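NAD-dependent aldehyde dehydrogenase (Sinorhizobium meliloti, PDB 3U4J) probably oxidises aldehydes to carboxylic acids with NAD or NADP as the electron acceptor. Local coordinates at residues I343-H356 and G373-P386. Numbering follows the deposited sequence.
Sequences IGAMISEAHAEKVH and GERIGREAGLYYAP
Arg375 and Glu349 meet end-on, one guanidinium nitrogen to each carboxylate oxygen. The NH1 bond to Glu349 OE2 (3.1 Å, 165°) lies in the guanidinium plane but reaches its oxygen from above the carboxylate, whereas NH2 meets Glu349 OE1 on the syn side; the two planes are 52° apart. Glu349 offers its acid here because CG stands anti to the backbone N (chi1 171°) and the chain then bends. NH1 also donates to a water, 3.0 Å from its oxygen, which returns a weak bond to Ala352 O. A leucine in place of Arg375 would probably leave both carboxylate oxygens of Glu349 without the nitrogens that grip them, and that water without its donor. All this joins the first turns of helix 349-364 to the hairpin formed by the short strand 375-376, at the edge of a mixed sheet in the aldehyde dehydrogenase fold, and the start of strand 383-390. Ser348 caps the helix, its OG accepting from His351 N. Further along, His356 ND1 and Tyr384 OH share a nearly straight hydrogen bond of 2.8 Å, made at the edge of both rings. One face of the tyrosine is covered by Val355 CG1, 4.1 Å from the ring centroid in a CH-pi contact; Glu374 O lies over the other. Before the helix, Met346 N donates to Leu382 O (2.9 Å), and a water bridges Tyr384 N, from which it accepts, to Gly344 O. Tyr383 OH finds its partner elsewhere, in Gly46 O.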
ATOM      1  N   ILE A 343      14.190   2.013  38.974  1.00  9.96           N
ATOM      2  CA  ILE A 343      14.880   0.794  38.587  1.00  9.99           C
ATOM      3  C   ILE A 343      14.584  -0.266  39.655  1.00 10.40           C
ATOM      4  O   ILE A 343      14.759  -0.013  40.834  1.00  9.91           O
ATOM      5  CB  ILE A 343      16.414   0.986  38.489  1.00 10.28           C
ATOM      6  CG1 ILE A 343      16.787   2.121  37.532  1.00 10.45           C
ATOM      7  CG2 ILE A 343      17.137  -0.348  38.078  1.00 11.39           C
ATOM      8  CD1 ILE A 343      18.207   2.589  37.704  1.00  9.00           C
ATOM      9  N   GLY A 344      14.114  -1.436  39.231  1.00 10.49           N
ATOM     10  CA  GLY A 344      13.699  -2.483  40.170  1.00 11.40           C
ATOM     11  C   GLY A 344      14.666  -3.645  40.320  1.00 12.41           C
ATOM     12  O   GLY A 344      15.888  -3.455  40.365  1.00 12.30           O
ATOM     13  N   ALA A 345      14.114  -4.850  40.417  1.00 12.82           N
ATOM     14  CA  ALA A 345      14.880  -6.006  40.876  1.00 13.35           C
ATOM     15  C   ALA A 345      15.383  -6.832  39.705  1.00 13.25           C
ATOM     16  O   ALA A 345      14.830  -6.742  38.599  1.00 13.15           O
ATOM     17  CB  ALA A 345      13.991  -6.881  41.822  1.00 13.45           C
HETATM   18  N   MSE A 346      16.423  -7.632  39.948  1.00 13.04           N
HETATM   19  CA  MSE A 346      16.827  -8.697  39.032  1.00 13.83           C
HETATM   20  C   MSE A 346      15.764  -9.803  39.102  1.00 13.78           C
HETATM   21  O   MSE A 346      15.222 -10.075  40.183  1.00 13.61           O
HETATM   22  CB  MSE A 346      18.182  -9.316  39.445  1.00 14.46           C
HETATM   23  CG  MSE A 346      19.416  -8.419  39.359  1.00 17.77           C
HETATM   24 SE   MSE A 346      19.883  -7.932  37.488  1.00 32.38          SE
HETATM   25  CE  MSE A 346      18.748  -6.375  37.405  1.00 21.67           C
ATOM     26  N   ILE A 347      15.497 -10.463  37.976  1.00 12.92           N
ATOM     27  CA  ILE A 347      14.408 -11.449  37.909  1.00 12.34           C
ATOM     28  C   ILE A 347      14.623 -12.684  38.830  1.00 12.75           C
ATOM     29  O   ILE A 347      13.652 -13.238  39.381  1.00 11.83           O
ATOM     30  CB  ILE A 347      14.155 -11.907  36.457  1.00 12.52           C
ATOM     31  CG1 ILE A 347      12.769 -12.560  36.326  1.00 11.38           C
ATOM     32  CG2 ILE A 347      15.276 -12.849  35.958  1.00 11.67           C
ATOM     33  CD1 ILE A 347      11.606 -11.582  36.391  1.00 10.61           C
ATOM     34  N   SER A 348      15.883 -13.106  38.994  1.00 11.82           N
ATOM     35  CA  SER A 348      16.157 -14.312  39.768  1.00 13.16           C
ATOM     36  C   SER A 348      17.573 -14.279  40.338  1.00 13.54           C
ATOM     37  O   SER A 348      18.396 -13.451  39.933  1.00 12.49           O
ATOM     38  CB  SER A 348      15.954 -15.582  38.938  1.00 12.49           C
ATOM     39  OG  SER A 348      17.004 -15.732  37.993  1.00 13.76           O
ATOM     40  N   GLU A 349      17.839 -15.157  41.301  1.00 13.80           N
ATOM     41  CA  GLU A 349      19.196 -15.243  41.854  1.00 15.21           C
ATOM     42  C   GLU A 349      20.153 -15.749  40.762  1.00 15.01           C
ATOM     43  O   GLU A 349      21.263 -15.239  40.636  1.00 15.11           O
ATOM     44  CB  GLU A 349      19.220 -16.142  43.118  1.00 15.90           C
ATOM     45  CG  GLU A 349      20.632 -16.478  43.649  1.00 20.41           C
ATOM     46  CD  GLU A 349      21.317 -15.318  44.381  1.00 26.48           C
ATOM     47  OE1 GLU A 349      20.655 -14.625  45.182  1.00 28.86           O
ATOM     48  OE2 GLU A 349      22.543 -15.110  44.170  1.00 31.09           O
ATOM     49  N   ALA A 350      19.716 -16.720  39.958  1.00 14.68           N
ATOM     50  CA  ALA A 350      20.557 -17.228  38.853  1.00 15.28           C
ATOM     51  C   ALA A 350      20.886 -16.094  37.872  1.00 15.30           C
ATOM     52  O   ALA A 350      22.043 -15.946  37.438  1.00 14.96           O
ATOM     53  CB  ALA A 350      19.892 -18.421  38.115  1.00 14.70           C
ATOM     54  N   HIS A 351      19.897 -15.250  37.571  1.00 14.41           N
ATOM     55  CA  HIS A 351      20.166 -14.145  36.652  1.00 13.83           C
ATOM     56  C   HIS A 351      21.122 -13.116  37.254  1.00 13.96           C
ATOM     57  O   HIS A 351      22.043 -12.675  36.575  1.00 13.50           O
ATOM     58  CB  HIS A 351      18.874 -13.470  36.177  1.00 13.58           C
ATOM     59  CG  HIS A 351      19.103 -12.478  35.083  1.00 12.95           C
ATOM     60  ND1 HIS A 351      19.426 -12.854  33.802  1.00 14.80           N
ATOM     61  CD2 HIS A 351      19.078 -11.123  35.085  1.00 15.57           C
ATOM     62  CE1 HIS A 351      19.584 -11.775  33.054  1.00 18.11           C
ATOM     63  NE2 HIS A 351      19.385 -10.710  33.811  1.00 15.48           N
ATOM     64  N   ALA A 352      20.895 -12.740  38.517  1.00 13.68           N
ATOM     65  CA  ALA A 352      21.789 -11.804  39.211  1.00 14.76           C
ATOM     66  C   ALA A 352      23.253 -12.310  39.221  1.00 14.86           C
ATOM     67  O   ALA A 352      24.178 -11.533  39.001  1.00 14.64           O
ATOM     68  CB  ALA A 352      21.284 -11.516  40.649  1.00 14.15           C
ATOM     69  N   GLU A 353      23.445 -13.601  39.473  1.00 15.05           N
ATOM     70  CA  GLU A 353      24.791 -14.208  39.465  1.00 16.44           C
ATOM     71  C   GLU A 353      25.441 -14.128  38.075  1.00 15.54           C
ATOM     72  O   GLU A 353      26.616 -13.790  37.958  1.00 14.80           O
ATOM     73  CB  GLU A 353      24.761 -15.650  39.985  1.00 17.58           C
ATOM     74  CG  GLU A 353      24.576 -15.731  41.527  1.00 23.61           C
ATOM     75  CD  GLU A 353      24.135 -17.126  42.054  1.00 31.48           C
ATOM     76  OE1 GLU A 353      23.970 -18.083  41.259  1.00 34.92           O
ATOM     77  OE2 GLU A 353      23.952 -17.260  43.291  1.00 34.89           O
ATOM     78  N   LYS A 354      24.660 -14.400  37.032  1.00 14.57           N
ATOM     79  CA  LYS A 354      25.147 -14.269  35.670  1.00 14.91           C
ATOM     80  C   LYS A 354      25.562 -12.825  35.356  1.00 13.83           C
ATOM     81  O   LYS A 354      26.663 -12.596  34.826  1.00 13.44           O
ATOM     82  CB  LYS A 354      24.106 -14.768  34.665  1.00 15.26           C
ATOM     83  CG  LYS A 354      24.658 -14.995  33.266  1.00 18.77           C
ATOM     84  CD  LYS A 354      23.547 -15.491  32.348  1.00 25.63           C
ATOM     85  CE  LYS A 354      24.103 -16.144  31.083  1.00 29.92           C
ATOM     86  NZ  LYS A 354      23.017 -16.360  30.079  1.00 30.98           N
ATOM     87  N   VAL A 355      24.709 -11.860  35.717  1.00 12.49           N
ATOM     88  CA  VAL A 355      25.068 -10.441  35.564  1.00 12.44           C
ATOM     89  C   VAL A 355      26.385 -10.120  36.295  1.00 13.69           C
ATOM     90  O   VAL A 355      27.274  -9.477  35.724  1.00 14.16           O
ATOM     91  CB  VAL A 355      23.950  -9.483  36.018  1.00 12.33           C
ATOM     92  CG1 VAL A 355      24.460  -8.014  36.053  1.00  9.52           C
ATOM     93  CG2 VAL A 355      22.695  -9.617  35.102  1.00 10.32           C
ATOM     94  N   HIS A 356      26.515 -10.578  37.544  1.00 14.36           N
ATOM     95  CA  HIS A 356      27.759 -10.351  38.299  1.00 15.02           C
ATOM     96  C   HIS A 356      28.968 -11.043  37.650  1.00 15.73           C
ATOM     97  O   HIS A 356      30.064 -10.486  37.623  1.00 14.94           O
ATOM     98  CB  HIS A 356      27.631 -10.770  39.775  1.00 14.95           C
ATOM     99  CG  HIS A 356      28.763 -10.269  40.620  1.00 15.66           C
ATOM    100  ND1 HIS A 356      29.026  -8.926  40.777  1.00 13.24           N
ATOM    101  CD2 HIS A 356      29.729 -10.927  41.311  1.00 17.59           C
ATOM    102  CE1 HIS A 356      30.089  -8.775  41.550  1.00 18.53           C
ATOM    103  NE2 HIS A 356      30.545  -9.972  41.876  1.00 17.61           N
ATOM    104  N   GLY A 373      28.687  -2.472  40.184  1.00 14.08           N
ATOM    105  CA  GLY A 373      29.446  -3.705  40.090  1.00 15.07           C
ATOM    106  C   GLY A 373      29.295  -4.640  41.289  1.00 16.40           C
ATOM    107  O   GLY A 373      30.147  -5.513  41.496  1.00 15.43           O
ATOM    108  N   GLU A 374      28.228  -4.465  42.079  1.00 17.51           N
ATOM    109  CA  GLU A 374      27.873  -5.443  43.144  1.00 19.73           C
ATOM    110  C   GLU A 374      26.373  -5.491  43.380  1.00 19.95           C
ATOM    111  O   GLU A 374      25.654  -4.561  43.026  1.00 19.12           O
ATOM    112  CB  GLU A 374      28.514  -5.109  44.498  1.00 20.14           C
ATOM    113  CG  GLU A 374      30.045  -5.197  44.584  1.00 25.57           C
ATOM    114  CD  GLU A 374      30.626  -6.629  44.548  1.00 31.05           C
ATOM    115  OE1 GLU A 374      29.901  -7.617  44.832  1.00 31.91           O
ATOM    116  OE2 GLU A 374      31.838  -6.750  44.243  1.00 33.11           O
ATOM    117  N   ARG A 375      25.931  -6.578  44.009  1.00 21.24           N
ATOM    118  CA  ARG A 375      24.589  -6.699  44.573  1.00 22.75           C
ATOM    119  C   ARG A 375      24.366  -5.716  45.704  1.00 23.65           C
ATOM    120  O   ARG A 375      25.303  -5.350  46.404  1.00 23.87           O
ATOM    121  CB  ARG A 375      24.390  -8.118  45.091  1.00 23.14           C
ATOM    122  CG  ARG A 375      24.294  -9.116  43.981  1.00 23.41           C
ATOM    123  CD  ARG A 375      22.857  -9.209  43.452  1.00 24.78           C
ATOM    124  NE  ARG A 375      21.960  -9.826  44.440  1.00 26.58           N
ATOM    125  CZ  ARG A 375      21.925 -11.127  44.711  1.00 25.66           C
ATOM    126  NH1 ARG A 375      22.721 -11.972  44.063  1.00 26.87           N
ATOM    127  NH2 ARG A 375      21.094 -11.581  45.642  1.00 28.08           N
ATOM    128  N   ILE A 376      23.126  -5.265  45.863  1.00 24.26           N
ATOM    129  CA  ILE A 376      22.772  -4.328  46.933  1.00 25.31           C
ATOM    130  C   ILE A 376      21.586  -4.931  47.690  1.00 25.11           C
ATOM    131  O   ILE A 376      20.753  -5.621  47.078  1.00 25.20           O
ATOM    132  CB  ILE A 376      22.454  -2.905  46.362  1.00 25.58           C
ATOM    133  CG1 ILE A 376      23.675  -1.991  46.435  1.00 27.62           C
ATOM    134  CG2 ILE A 376      21.424  -2.193  47.188  1.00 26.15           C
ATOM    135  CD1 ILE A 376      24.655  -2.218  45.392  1.00 30.22           C
ATOM    136  N   GLY A 377      21.521  -4.703  49.006  1.00 25.22           N
ATOM    137  CA  GLY A 377      20.400  -5.192  49.837  1.00 25.33           C
ATOM    138  C   GLY A 377      20.178  -6.693  49.719  1.00 25.42           C
ATOM    139  O   GLY A 377      19.049  -7.168  49.517  1.00 24.53           O
ATOM    140  N   ARG A 378      21.267  -7.440  49.844  1.00 25.96           N
ATOM    141  CA  ARG A 378      21.244  -8.894  49.656  1.00 27.23           C
ATOM    142  C   ARG A 378      20.201  -9.629  50.487  1.00 27.36           C
ATOM    143  O   ARG A 378      19.664 -10.642  50.029  1.00 27.45           O
ATOM    144  CB  ARG A 378      22.618  -9.505  49.941  1.00 27.52           C
ATOM    145  CG  ARG A 378      23.534  -9.548  48.740  1.00 30.98           C
ATOM    146  CD  ARG A 378      24.906 -10.107  49.110  1.00 33.08           C
ATOM    147  NE  ARG A 378      25.568 -10.714  47.955  1.00 36.73           N
ATOM    148  CZ  ARG A 378      25.215 -11.885  47.420  1.00 37.22           C
ATOM    149  NH1 ARG A 378      24.200 -12.582  47.914  1.00 37.24           N
ATOM    150  NH2 ARG A 378      25.874 -12.362  46.378  1.00 38.55           N
ATOM    151  N   GLU A 379      19.915  -9.143  51.698  1.00 27.95           N
ATOM    152  CA  GLU A 379      18.941  -9.831  52.579  1.00 28.33           C
ATOM    153  C   GLU A 379      17.491  -9.542  52.186  1.00 27.06           C
ATOM    154  O   GLU A 379      16.607 -10.379  52.408  1.00 27.04           O
ATOM    155  CB  GLU A 379      19.149  -9.486  54.068  1.00 29.44           C
ATOM    156  CG  GLU A 379      20.603  -9.565  54.604  1.00 33.81           C
ATOM    157  CD  GLU A 379      21.243 -10.942  54.472  1.00 39.81           C
ATOM    158  OE1 GLU A 379      21.403 -11.437  53.323  1.00 41.82           O
ATOM    159  OE2 GLU A 379      21.623 -11.517  55.527  1.00 42.50           O
ATOM    160  N   ALA A 380      17.264  -8.372  51.588  1.00 25.04           N
ATOM    161  CA  ALA A 380      15.907  -7.875  51.322  1.00 23.46           C
ATOM    162  C   ALA A 380      15.306  -8.294  49.954  1.00 22.07           C
ATOM    163  O   ALA A 380      14.089  -8.367  49.804  1.00 20.99           O
ATOM    164  CB  ALA A 380      15.864  -6.362  51.493  1.00 23.48           C
ATOM    165  N   GLY A 381      16.159  -8.558  48.970  1.00 20.70           N
ATOM    166  CA  GLY A 381      15.702  -9.052  47.668  1.00 19.29           C
ATOM    167  C   GLY A 381      16.830  -9.088  46.660  1.00 18.66           C
ATOM    168  O   GLY A 381      18.014  -9.079  47.031  1.00 17.69           O
ATOM    169  N   LEU A 382      16.468  -9.118  45.382  1.00 17.60           N
ATOM    170  CA  LEU A 382      17.458  -9.238  44.309  1.00 17.48           C
ATOM    171  C   LEU A 382      17.681  -7.891  43.620  1.00 17.66           C
ATOM    172  O   LEU A 382      16.854  -7.435  42.811  1.00 17.59           O
ATOM    173  CB  LEU A 382      17.041 -10.316  43.308  1.00 17.48           C
ATOM    174  CG  LEU A 382      16.665 -11.689  43.880  1.00 18.41           C
ATOM    175  CD1 LEU A 382      15.852 -12.554  42.898  1.00 17.93           C
ATOM    176  CD2 LEU A 382      17.906 -12.429  44.366  1.00 20.22           C
ATOM    177  N   TYR A 383      18.781  -7.235  43.966  1.00 16.97           N
ATOM    178  CA  TYR A 383      19.075  -5.932  43.387  1.00 16.62           C
ATOM    179  C   TYR A 383      20.532  -5.839  42.966  1.00 17.16           C
ATOM    180  O   TYR A 383      21.432  -6.247  43.725  1.00 17.24           O
ATOM    181  CB  TYR A 383      18.763  -4.826  44.384  1.00 16.19           C
ATOM    182  CG  TYR A 383      17.310  -4.816  44.830  1.00 16.07           C
ATOM    183  CD1 TYR A 383      16.324  -4.253  44.026  1.00 13.61           C
ATOM    184  CD2 TYR A 383      16.936  -5.362  46.067  1.00 14.68           C
ATOM    185  CE1 TYR A 383      14.976  -4.235  44.445  1.00 15.47           C
ATOM    186  CE2 TYR A 383      15.609  -5.361  46.493  1.00 15.03           C
ATOM    187  CZ  TYR A 383      14.630  -4.783  45.669  1.00 16.20           C
ATOM    188  OH  TYR A 383      13.325  -4.765  46.070  1.00 13.36           O
ATOM    189  N   TYR A 384      20.758  -5.280  41.777  1.00 15.74           N
ATOM    190  CA  TYR A 384      22.109  -5.084  41.271  1.00 13.96           C
ATOM    191  C   TYR A 384      22.347  -3.595  41.061  1.00 13.58           C
ATOM    192  O   TYR A 384      21.487  -2.901  40.536  1.00 13.22           O
ATOM    193  CB  TYR A 384      22.355  -5.906  39.994  1.00 13.54           C
ATOM    194  CG  TYR A 384      23.835  -6.157  39.802  1.00 13.44           C
ATOM    195  CD1 TYR A 384      24.440  -7.286  40.361  1.00 16.39           C
ATOM    196  CD2 TYR A 384      24.641  -5.223  39.153  1.00 13.43           C
ATOM    197  CE1 TYR A 384      25.837  -7.500  40.256  1.00 16.30           C
ATOM    198  CE2 TYR A 384      26.019  -5.429  39.023  1.00 13.94           C
ATOM    199  CZ  TYR A 384      26.603  -6.566  39.580  1.00 14.99           C
ATOM    200  OH  TYR A 384      27.946  -6.762  39.460  1.00 14.38           O
ATOM    201  N   ALA A 385      23.497  -3.090  41.506  1.00 12.41           N
ATOM    202  CA  ALA A 385      23.757  -1.659  41.427  1.00 12.28           C
ATOM    203  C   ALA A 385      23.902  -1.174  39.975  1.00 11.61           C
ATOM    204  O   ALA A 385      24.427  -1.892  39.145  1.00 12.13           O
ATOM    205  CB  ALA A 385      25.020  -1.324  42.199  1.00 11.69           C
ATOM    206  N   PRO A 386      23.430   0.049  39.671  1.00 12.40           N
ATOM    207  CA  PRO A 386      23.742   0.634  38.377  1.00 12.40           C
ATOM    208  C   PRO A 386      25.255   0.620  38.144  1.00 12.24           C
ATOM    209  O   PRO A 386      26.037   1.072  39.013  1.00 12.37           O
ATOM    210  CB  PRO A 386      23.242   2.068  38.519  1.00 12.06           C
ATOM    211  CG  PRO A 386      22.099   1.953  39.441  1.00 13.33           C
ATOM    212  CD  PRO A 386      22.521   0.915  40.450  1.00 11.73           C
TER
HETATM  213  O   HOH W   1      18.684  -4.124  40.387  1.00 18.54           O
HETATM  214  O   HOH W   2      24.897 -11.458  42.125  1.00 27.99           O